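Local coordinates for phosphoethanolamine N-methyltransferase 1 (Haemonchus contortus, PDB 4KRG), which probably catalyses methyl transfer from S-adenosylmethionine to the amino group of phosphoethanolamine, a step of nematode phosphocholine biosynthesis, at residues C162-S166 against N228-V232; I223-W229 against K346-R351. All blocks are in the same frame, centred on the assembly; numbering follows the deposited sequence.

Contact 1. Residues C162-S166 against N228-V232; sequences CSEPS and NWRQV. With OPE (phosphoric acid mono-(2-amino-ethyl) ester), chain C.
Cys162 and Arg230 meet backbone to backbone, the N of Cys162 donating to the O of Arg230 at 2.9 Å, where the chain leaving strand 154-161 passes the start of strand 231-240. These two strands pair antiparallel, and Val232 continues the pairing with Glu160. Beyond Cys162 the loop turns off, and side chains take over. Arg230 runs extended from CG to NE, and one face of its guanidinium packs on Ser163 CB. Its NH1 forms a salt bridge with Glu164 OE2 at 3.0 Å. The carboxylate uses its anti lone pair and stands nearly perpendicular to the guanidinium, 82° between planes. Arg230 NH2 is held by Thr340 of helix 332-345.

Asn228 makes an Asx turn, its OD1 accepting from Arg230 N. Its CG lies anti to the backbone N (chi1 -172°), which carries the amide across to the loop. There ND2 donates to Ser166 O at 2.8 Å, from above the carbonyl plane.

The loop forms one wall of the phosphoethanolamine pocket in this Rossmann-like methyltransferase domain. Ser166 makes two good bonds to the phosphate: N reaches OPE O2 at 2.8 Å and OG donates to OPE O1 at 2.7 Å. Gln231 bends at chi2, bringing NE2 to 3.2 Å from Ser166 CA. Its OE1 accepts from Arg159 and Trp129, while NE2 bonds Ser161 OG, a direct partner of the ligand. Gln231 is thus a second-shell residue of the substrate site, through Ser161. A water accepts from Gln231 NE2 and donates to Glu164 O, 2.7 Å from that oxygen.

Contact 2. Residues I223-W229 against K346-R351; sequences IRRCNNW and KDQRVR. With BOG (octyl beta-D-glucopyranoside), chain E.
Asn227 and Lys346 bring the two backbones closest, CA to CA 5.9 Å; both have positive phi, where the chain leaves helical geometry. After Lys346 comes the type I turn Asp347-Val350, which leads into strand 350-354. Trp229 NE1 donates to the backbone O of Val350 at 2.8 Å. This bond lies in both the indole plane and the carbonyl plane. Further along the same ring edge, CZ2 comes to 3.2 Å from Asp347 O. Lys346 packs its CD on Asn227 CB at 3.9 Å, the two side chains crossing at about a right angle.

Arg351 is bent at chi2 (-72°), which folds its guanidinium back over the turn. NE and NH2 both grip Gln348 O, NE at 2.7 Å. Ile223 CG2 covers one guanidinium face, and C8' of the octyl glucoside lies over the opposite one. Ile223 CD1 meets Arg351 CD at 3.5 Å. Within the turn, Asp347 OD1 accepts from Arg349 N as an Asx turn, and Arg349 closes a side-on salt bridge to the carboxylate. Two turn carbonyls therefore take side-chain donors. Trp229 ties the end of the turn to the other segment, while Arg351 and the Asp347-Arg349 pair brace it from within.

How the contacts relate
Contact 1 is buried, whereas contact 2 is partly exposed and has a detergent tail at its margin. They overlap at Asn228 and Trp229, in the short link between helix 220-226 and strand 231-240. These neighbours face different ways: Asn228 serves the substrate loop of contact 1, and Trp229 serves the turn of contact 2. Helix 332-345 lies beside both, and its Asn343 accepts from Trp229 N. Contact 1 has a salt bridge and hydrogen bonds between its segments, and its Ser166 also binds the phosphate. In contact 2 a single hydrogen bond crosses, with packing by Ile223 and the aliphatic parts of Lys346 and Arg351 beside it, and the charged pair stays within one segment.

Contact 1. Residues C162-S166 against N228-V232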
ATOM      1  N   CYS A 162       8.408  -2.418  -5.006  1.00 16.58           N
ATOM      2  CA  CYS A 162       7.444  -2.986  -5.926  1.00 17.00           C
ATOM      3  C   CYS A 162       7.714  -2.534  -7.356  1.00 16.40           C
ATOM      4  O   CYS A 162       8.017  -1.367  -7.592  1.00 18.64           O
ATOM      5  CB  CYS A 162       6.017  -2.648  -5.481  1.00 16.91           C
ATOM      6  SG  CYS A 162       5.564  -3.419  -3.906  1.00 16.62           S
ATOM      7  N   SER A 163       7.646  -3.483  -8.288  1.00 18.03           N
ATOM      8  CA  SER A 163       7.784  -3.238  -9.729  1.00 19.42           C
ATOM      9  C   SER A 163       9.161  -2.785 -10.241  1.00 19.50           C
ATOM     10  O   SER A 163       9.501  -3.044 -11.394  1.00 22.64           O
ATOM     11  CB  SER A 163       6.693  -2.297 -10.240  1.00 18.92           C
ATOM     12  OG  SER A 163       5.429  -2.919 -10.173  1.00 21.12           O
ATOM     13  N   GLU A 164       9.942  -2.113  -9.400  1.00 19.22           N
ATOM     14  CA  GLU A 164      11.253  -1.609  -9.803  1.00 19.47           C
ATOM     15  C   GLU A 164      12.143  -1.400  -8.579  1.00 19.33           C
ATOM     16  O   GLU A 164      11.646  -1.325  -7.456  1.00 16.60           O
ATOM     17  CB  GLU A 164      11.097  -0.280 -10.538  1.00 20.24           C
ATOM     18  CG  GLU A 164      10.776   0.885  -9.622  1.00 20.30           C
ATOM     19  CD  GLU A 164      10.492   2.171 -10.368  1.00 26.98           C
ATOM     20  OE1 GLU A 164      11.297   3.118 -10.253  1.00 31.62           O
ATOM     21  OE2 GLU A 164       9.457   2.239 -11.064  1.00 28.84           O
ATOM     22  N   PRO A 165      13.464  -1.287  -8.787  1.00 21.95           N
ATOM     23  CA  PRO A 165      14.308  -1.075  -7.608  1.00 20.79           C
ATOM     24  C   PRO A 165      14.009   0.260  -6.940  1.00 19.69           C
ATOM     25  O   PRO A 165      13.494   1.172  -7.586  1.00 19.37           O
ATOM     26  CB  PRO A 165      15.727  -1.062  -8.189  1.00 21.27           C
ATOM     27  CG  PRO A 165      15.617  -1.797  -9.486  1.00 23.09           C
ATOM     28  CD  PRO A 165      14.265  -1.421 -10.017  1.00 23.96           C
ATOM     29  N   SER A 166      14.342   0.368  -5.661  1.00 19.28           N
ATOM     30  CA  SER A 166      14.115   1.594  -4.909  1.00 17.66           C
ATOM     31  C   SER A 166      14.689   2.794  -5.635  1.00 19.01           C
ATOM     32  O   SER A 166      14.085   3.862  -5.658  1.00 19.43           O
ATOM     33  CB  SER A 166      14.749   1.492  -3.528  1.00 17.06           C
ATOM     34  OG  SER A 166      16.155   1.424  -3.625  1.00 18.84           O
ATOM     35  N   ASN A 228       9.925   8.189  -6.198  1.00 20.62           N
ATOM     36  CA  ASN A 228       9.503   6.807  -6.313  1.00 16.26           C
ATOM     37  C   ASN A 228       8.326   6.516  -5.390  1.00 16.96           C
ATOM     38  O   ASN A 228       8.465   6.557  -4.164  1.00 16.88           O
ATOM     39  CB  ASN A 228      10.686   5.887  -5.998  1.00 16.41           C
ATOM     40  CG  ASN A 228      10.388   4.431  -6.278  1.00 17.62           C
ATOM     41  OD1 ASN A 228       9.307   4.079  -6.760  1.00 19.14           O
ATOM     42  ND2 ASN A 228      11.359   3.570  -5.991  1.00 18.85           N
ATOM     43  N   TRP A 229       7.173   6.225  -5.991  1.00 15.08           N
ATOM     44  CA  TRP A 229       5.939   5.927  -5.264  1.00 13.90           C
ATOM     45  C   TRP A 229       5.802   4.441  -4.961  1.00 14.37           C
ATOM     46  O   TRP A 229       4.870   4.026  -4.274  1.00 17.04           O
ATOM     47  CB  TRP A 229       4.722   6.354  -6.103  1.00 13.70           C
ATOM     48  CG  TRP A 229       4.332   7.803  -5.985  1.00 13.18           C
ATOM     49  CD1 TRP A 229       3.207   8.293  -5.398  1.00 13.86           C
ATOM     50  CD2 TRP A 229       5.065   8.940  -6.470  1.00 15.58           C
ATOM     51  NE1 TRP A 229       3.188   9.665  -5.484  1.00 13.88           N
ATOM     52  CE2 TRP A 229       4.315  10.091  -6.133  1.00 14.47           C
ATOM     53  CE3 TRP A 229       6.271   9.107  -7.157  1.00 16.14           C
ATOM     54  CZ2 TRP A 229       4.738  11.385  -6.461  1.00 13.34           C
ATOM     55  CZ3 TRP A 229       6.691  10.391  -7.475  1.00 15.95           C
ATOM     56  CH2 TRP A 229       5.926  11.511  -7.124  1.00 16.74           C
ATOM     57  N   ARG A 230       6.721   3.639  -5.489  1.00 13.38           N
ATOM     58  CA  ARG A 230       6.581   2.180  -5.463  1.00 15.00           C
ATOM     59  C   ARG A 230       7.357   1.484  -4.343  1.00 16.76           C
ATOM     60  O   ARG A 230       7.528   0.265  -4.364  1.00 19.58           O
ATOM     61  CB  ARG A 230       6.953   1.577  -6.822  1.00 16.07           C
ATOM     62  CG  ARG A 230       5.950   1.883  -7.929  1.00 15.23           C
ATOM     63  CD  ARG A 230       6.532   1.582  -9.300  1.00 17.88           C
ATOM     64  NE  ARG A 230       5.493   1.356 -10.304  1.00 19.16           N
ATOM     65  CZ  ARG A 230       5.730   1.032 -11.568  1.00 20.70           C
ATOM     66  NH1 ARG A 230       6.979   0.907 -12.004  1.00 20.03           N
ATOM     67  NH2 ARG A 230       4.715   0.832 -12.400  1.00 20.94           N
ATOM     68  N   GLN A 231       7.835   2.263  -3.378  1.00 14.32           N
ATOM     69  CA  GLN A 231       8.311   1.710  -2.119  1.00 14.99           C
ATOM     70  C   GLN A 231       7.087   1.585  -1.241  1.00 14.85           C
ATOM     71  O   GLN A 231       6.646   2.558  -0.627  1.00 13.61           O
ATOM     72  CB  GLN A 231       9.326   2.642  -1.478  1.00 15.64           C
ATOM     73  CG  GLN A 231      10.625   2.707  -2.250  1.00 16.74           C
ATOM     74  CD  GLN A 231      11.370   1.400  -2.191  1.00 17.23           C
ATOM     75  OE1 GLN A 231      11.823   0.989  -1.124  1.00 16.25           O
ATOM     76  NE2 GLN A 231      11.483   0.723  -3.332  1.00 15.51           N
ATOM     77  N   VAL A 232       6.521   0.386  -1.200  1.00 12.28           N
ATOM     78  CA  VAL A 232       5.198   0.207  -0.633  1.00 10.22           C
ATOM     79  C   VAL A 232       5.265  -0.629   0.632  1.00 12.36           C
ATOM     80  O   VAL A 232       5.975  -1.637   0.697  1.00 11.17           O
ATOM     81  CB  VAL A 232       4.219  -0.424  -1.657  1.00 14.22           C
ATOM     82  CG1 VAL A 232       2.790  -0.410  -1.119  1.00 11.82           C
ATOM     83  CG2 VAL A 232       4.276   0.326  -2.997  1.00 13.49           C
TER
HETATM   84  CA  OPE C 501      16.806  -1.751  -1.721  1.00 18.21           C
HETATM   85  CB  OPE C 501      17.564  -2.173  -0.505  1.00 18.50           C
HETATM   86  O1  OPE C 501      17.087  -0.961  -4.470  1.00 18.23           O
HETATM   87  O2  OPE C 501      14.884  -2.011  -4.246  1.00 15.87           O
HETATM   88  O3  OPE C 501      16.779  -3.355  -5.148  1.00 18.83           O
HETATM   89  O4  OPE C 501      16.735  -2.688  -2.731  1.00 19.01           O
HETATM   90  N   OPE C 501      17.210  -3.437   0.085  1.00 19.32           N
HETATM   91  P   OPE C 501      16.369  -2.260  -4.188  1.00 19.18           P
HETATM   92  O   HOH W   1      10.208   0.350  -5.882  1.00 17.62           O

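Contact 2. Residues I223-W229 against K346-R351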
ATOM      1  N   ILE A 223       9.281   9.055  -2.047  1.00 14.51           N
ATOM      2  CA  ILE A 223       8.613   9.959  -2.967  1.00 15.62           C
ATOM      3  C   ILE A 223       9.368  11.285  -3.002  1.00 17.01           C
ATOM      4  O   ILE A 223       9.729  11.766  -4.077  1.00 19.72           O
ATOM      5  CB  ILE A 223       7.148  10.190  -2.591  1.00 14.26           C
ATOM      6  CG1 ILE A 223       6.355   8.893  -2.767  1.00 12.75           C
ATOM      7  CG2 ILE A 223       6.553  11.307  -3.447  1.00 15.89           C
ATOM      8  CD1 ILE A 223       4.927   8.987  -2.298  1.00 11.97           C
ATOM      9  N   ARG A 224       9.630  11.866  -1.832  1.00 14.44           N
ATOM     10  CA  ARG A 224      10.212  13.208  -1.780  1.00 17.01           C
ATOM     11  C   ARG A 224      11.598  13.277  -2.384  1.00 19.22           C
ATOM     12  O   ARG A 224      11.925  14.226  -3.095  1.00 19.80           O
ATOM     13  CB  ARG A 224      10.282  13.732  -0.348  1.00 17.84           C
ATOM     14  CG  ARG A 224       8.943  13.991   0.297  1.00 19.36           C
ATOM     15  CD  ARG A 224       9.127  14.852   1.532  1.00 20.81           C
ATOM     16  NE  ARG A 224      10.206  14.370   2.383  1.00 20.46           N
ATOM     17  CZ  ARG A 224      10.065  13.377   3.254  1.00 20.82           C
ATOM     18  NH1 ARG A 224       8.893  12.770   3.369  1.00 18.79           N
ATOM     19  NH2 ARG A 224      11.087  12.993   4.007  1.00 21.39           N
ATOM     20  N   ARG A 225      12.420  12.277  -2.098  1.00 18.66           N
ATOM     21  CA  ARG A 225      13.827  12.337  -2.475  1.00 19.81           C
ATOM     22  C   ARG A 225      14.214  11.462  -3.656  1.00 23.01           C
ATOM     23  O   ARG A 225      15.253  11.682  -4.268  1.00 27.44           O
ATOM     24  CB  ARG A 225      14.704  12.026  -1.265  1.00 21.13           C
ATOM     25  CG  ARG A 225      14.468  12.995  -0.133  1.00 24.76           C
ATOM     26  CD  ARG A 225      15.375  12.748   1.043  1.00 33.80           C
ATOM     27  NE  ARG A 225      15.180  13.772   2.068  1.00 44.49           N
ATOM     28  CZ  ARG A 225      16.148  14.530   2.573  1.00 53.62           C
ATOM     29  NH1 ARG A 225      17.399  14.366   2.169  1.00 57.64           N
ATOM     30  NH2 ARG A 225      15.869  15.440   3.498  1.00 55.99           N
ATOM     31  N   CYS A 226      13.382  10.482  -3.985  1.00 23.09           N
ATOM     32  CA  CYS A 226      13.696   9.571  -5.080  1.00 23.80           C
ATOM     33  C   CYS A 226      12.622   9.534  -6.166  1.00 28.99           C
ATOM     34  O   CYS A 226      12.717   8.742  -7.104  1.00 34.00           O
ATOM     35  CB  CYS A 226      13.952   8.168  -4.536  1.00 20.08           C
ATOM     36  SG  CYS A 226      15.201   8.106  -3.232  1.00 27.06           S
ATOM     37  N   ASN A 227      11.612  10.393  -6.037  1.00 29.52           N
ATOM     38  CA  ASN A 227      10.466  10.423  -6.956  1.00 31.24           C
ATOM     39  C   ASN A 227       9.883   9.035  -7.222  1.00 27.10           C
ATOM     40  O   ASN A 227       9.407   8.744  -8.323  1.00 27.91           O
ATOM     41  CB  ASN A 227      10.820  11.122  -8.275  1.00 34.18           C
ATOM     42  CG  ASN A 227      10.806  12.636  -8.159  1.00 38.81           C
ATOM     43  OD1 ASN A 227      11.825  13.292  -8.382  1.00 43.54           O
ATOM     44  ND2 ASN A 227       9.647  13.200  -7.815  1.00 35.98           N
ATOM     45  N   ASN A 228       9.925   8.189  -6.198  1.00 20.62           N
ATOM     46  CA  ASN A 228       9.503   6.807  -6.313  1.00 16.26           C
ATOM     47  C   ASN A 228       8.326   6.516  -5.390  1.00 16.96           C
ATOM     48  O   ASN A 228       8.465   6.557  -4.164  1.00 16.88           O
ATOM     49  CB  ASN A 228      10.686   5.887  -5.998  1.00 16.41           C
ATOM     50  CG  ASN A 228      10.388   4.431  -6.278  1.00 17.62           C
ATOM     51  OD1 ASN A 228       9.307   4.079  -6.760  1.00 19.14           O
ATOM     52  ND2 ASN A 228      11.359   3.570  -5.991  1.00 18.85           N
ATOM     53  N   TRP A 229       7.173   6.225  -5.991  1.00 15.08           N
ATOM     54  CA  TRP A 229       5.939   5.927  -5.264  1.00 13.90           C
ATOM     55  C   TRP A 229       5.802   4.441  -4.961  1.00 14.37           C
ATOM     56  O   TRP A 229       4.870   4.026  -4.274  1.00 17.04           O
ATOM     57  CB  TRP A 229       4.722   6.354  -6.103  1.00 13.70           C
ATOM     58  CG  TRP A 229       4.332   7.803  -5.985  1.00 13.18           C
ATOM     59  CD1 TRP A 229       3.207   8.293  -5.398  1.00 13.86           C
ATOM     60  CD2 TRP A 229       5.065   8.940  -6.470  1.00 15.58           C
ATOM     61  NE1 TRP A 229       3.188   9.665  -5.484  1.00 13.88           N
ATOM     62  CE2 TRP A 229       4.315  10.091  -6.133  1.00 14.47           C
ATOM     63  CE3 TRP A 229       6.271   9.107  -7.157  1.00 16.14           C
ATOM     64  CZ2 TRP A 229       4.738  11.385  -6.461  1.00 13.34           C
ATOM     65  CZ3 TRP A 229       6.691  10.391  -7.475  1.00 15.95           C
ATOM     66  CH2 TRP A 229       5.926  11.511  -7.124  1.00 16.74           C
ATOM     67  N   LYS A 346       5.649  12.142 -11.632  1.00 16.66           N
ATOM     68  CA  LYS A 346       6.588  12.734 -10.688  1.00 16.72           C
ATOM     69  C   LYS A 346       6.133  14.101 -10.176  1.00 15.86           C
ATOM     70  O   LYS A 346       6.905  15.057 -10.185  1.00 14.83           O
ATOM     71  CB  LYS A 346       7.990  12.817 -11.290  1.00 17.95           C
ATOM     72  CG  LYS A 346       8.504  11.476 -11.756  1.00 23.93           C
ATOM     73  CD  LYS A 346       9.990  11.494 -12.080  1.00 32.08           C
ATOM     74  CE  LYS A 346      10.445  10.142 -12.629  1.00 36.62           C
ATOM     75  NZ  LYS A 346       9.672   9.756 -13.848  1.00 39.60           N
ATOM     76  N   ASP A 347       4.871  14.178  -9.754  1.00 15.17           N
ATOM     77  CA  ASP A 347       4.348  15.322  -9.010  1.00 14.58           C
ATOM     78  C   ASP A 347       4.198  14.873  -7.563  1.00 16.49           C
ATOM     79  O   ASP A 347       3.269  14.128  -7.230  1.00 15.67           O
ATOM     80  CB  ASP A 347       2.990  15.761  -9.561  1.00 13.51           C
ATOM     81  CG  ASP A 347       2.475  17.036  -8.907  1.00 15.63           C
ATOM     82  OD1 ASP A 347       2.916  17.356  -7.784  1.00 16.70           O
ATOM     83  OD2 ASP A 347       1.625  17.727  -9.515  1.00 17.54           O
ATOM     84  N   GLN A 348       5.106  15.336  -6.709  1.00 15.82           N
ATOM     85  CA  GLN A 348       5.192  14.862  -5.334  1.00 13.49           C
ATOM     86  C   GLN A 348       3.983  15.266  -4.489  1.00 13.99           C
ATOM     87  O   GLN A 348       3.776  14.747  -3.390  1.00 18.08           O
ATOM     88  CB  GLN A 348       6.495  15.346  -4.685  1.00 14.87           C
ATOM     89  CG  GLN A 348       6.587  16.852  -4.497  1.00 17.06           C
ATOM     90  CD  GLN A 348       5.955  17.335  -3.197  1.00 17.33           C
ATOM     91  OE1 GLN A 348       6.000  16.649  -2.173  1.00 17.62           O
ATOM     92  NE2 GLN A 348       5.358  18.518  -3.239  1.00 18.74           N
ATOM     93  N   ARG A 349       3.184  16.186  -5.007  1.00 14.99           N
ATOM     94  CA  ARG A 349       1.997  16.634  -4.300  1.00 14.26           C
ATOM     95  C   ARG A 349       0.886  15.588  -4.307  1.00 14.54           C
ATOM     96  O   ARG A 349      -0.053  15.680  -3.522  1.00 15.02           O
ATOM     97  CB  ARG A 349       1.481  17.933  -4.915  1.00 12.97           C
ATOM     98  CG  ARG A 349       2.464  19.089  -4.870  1.00 13.52           C
ATOM     99  CD  ARG A 349       1.927  20.261  -5.649  1.00 16.64           C
ATOM    100  NE  ARG A 349       1.762  19.911  -7.056  1.00 18.55           N
ATOM    101  CZ  ARG A 349       1.339  20.740  -8.003  1.00 20.40           C
ATOM    102  NH1 ARG A 349       1.029  21.999  -7.713  1.00 22.57           N
ATOM    103  NH2 ARG A 349       1.227  20.304  -9.251  1.00 17.79           N
ATOM    104  N   VAL A 350       0.994  14.603  -5.198  1.00 12.44           N
ATOM    105  CA  VAL A 350      -0.064  13.609  -5.375  1.00 13.11           C
ATOM    106  C   VAL A 350       0.336  12.289  -4.736  1.00 14.86           C
ATOM    107  O   VAL A 350       1.412  11.763  -5.018  1.00 15.79           O
ATOM    108  CB  VAL A 350      -0.393  13.368  -6.870  1.00 14.51           C
ATOM    109  CG1 VAL A 350      -1.467  12.307  -7.013  1.00 13.63           C
ATOM    110  CG2 VAL A 350      -0.861  14.648  -7.521  1.00 16.08           C
ATOM    111  N   ARG A 351      -0.525  11.769  -3.863  1.00 12.60           N
ATOM    112  CA  ARG A 351      -0.248  10.527  -3.146  1.00 11.58           C
ATOM    113  C   ARG A 351      -1.458   9.606  -3.223  1.00 13.24           C
ATOM    114  O   ARG A 351      -2.589  10.072  -3.309  1.00 19.02           O
ATOM    115  CB  ARG A 351       0.082  10.813  -1.676  1.00 13.85           C
ATOM    116  CG  ARG A 351       1.110  11.899  -1.444  1.00 14.85           C
ATOM    117  CD  ARG A 351       2.495  11.471  -1.828  1.00 14.20           C
ATOM    118  NE  ARG A 351       3.441  12.585  -1.805  1.00 13.96           N
ATOM    119  CZ  ARG A 351       4.182  12.928  -0.757  1.00 17.04           C
ATOM    120  NH1 ARG A 351       4.103  12.241   0.377  1.00 18.37           N
ATOM    121  NH2 ARG A 351       5.010  13.958  -0.847  1.00 18.53           N
TER
HETATM  122  C1  BOG E 503      -3.466  18.134   7.133  1.00 18.49           C
HETATM  123  O1  BOG E 503      -2.959  16.869   6.912  1.00 18.22           O
HETATM  124  C2  BOG E 503      -3.117  18.625   8.524  1.00 18.14           C
HETATM  125  O2  BOG E 503      -3.760  17.790   9.474  1.00 19.41           O
HETATM  126  C3  BOG E 503      -3.571  20.033   8.708  1.00 21.18           C
HETATM  127  O3  BOG E 503      -3.170  20.509  10.023  1.00 24.13           O
HETATM  128  C4  BOG E 503      -3.021  20.934   7.650  1.00 21.53           C
HETATM  129  O4  BOG E 503      -3.535  22.272   7.806  1.00 22.18           O
HETATM  130  C5  BOG E 503      -3.382  20.419   6.264  1.00 19.98           C
HETATM  131  O5  BOG E 503      -2.912  19.035   6.093  1.00 18.40           O
HETATM  132  C6  BOG E 503      -2.767  21.245   5.224  1.00 19.16           C
HETATM  133  O6  BOG E 503      -3.735  21.496   4.254  1.00 24.76           O
HETATM  134  C1' BOG E 503      -3.787  16.086   6.054  1.00 16.56           C
HETATM  135  C2' BOG E 503      -3.138  14.684   5.926  1.00 17.13           C
HETATM  136  C3' BOG E 503      -1.706  14.763   5.425  1.00 16.51           C
HETATM  137  C4' BOG E 503      -1.352  14.166   4.211  1.00 16.44           C
HETATM  138  C5' BOG E 503      -0.222  14.815   3.363  1.00 30.34           C
HETATM  139  C6' BOG E 503       0.183  13.977   2.143  1.00 29.96           C
HETATM  140  C7' BOG E 503      -0.592  14.342   0.853  1.00 31.31           C
HETATM  141  C8' BOG E 503       0.284  15.030  -0.137  1.00 30.69           C
HETATM  142  O   HOH W   2       6.177  13.786   2.683  1.00 23.14           O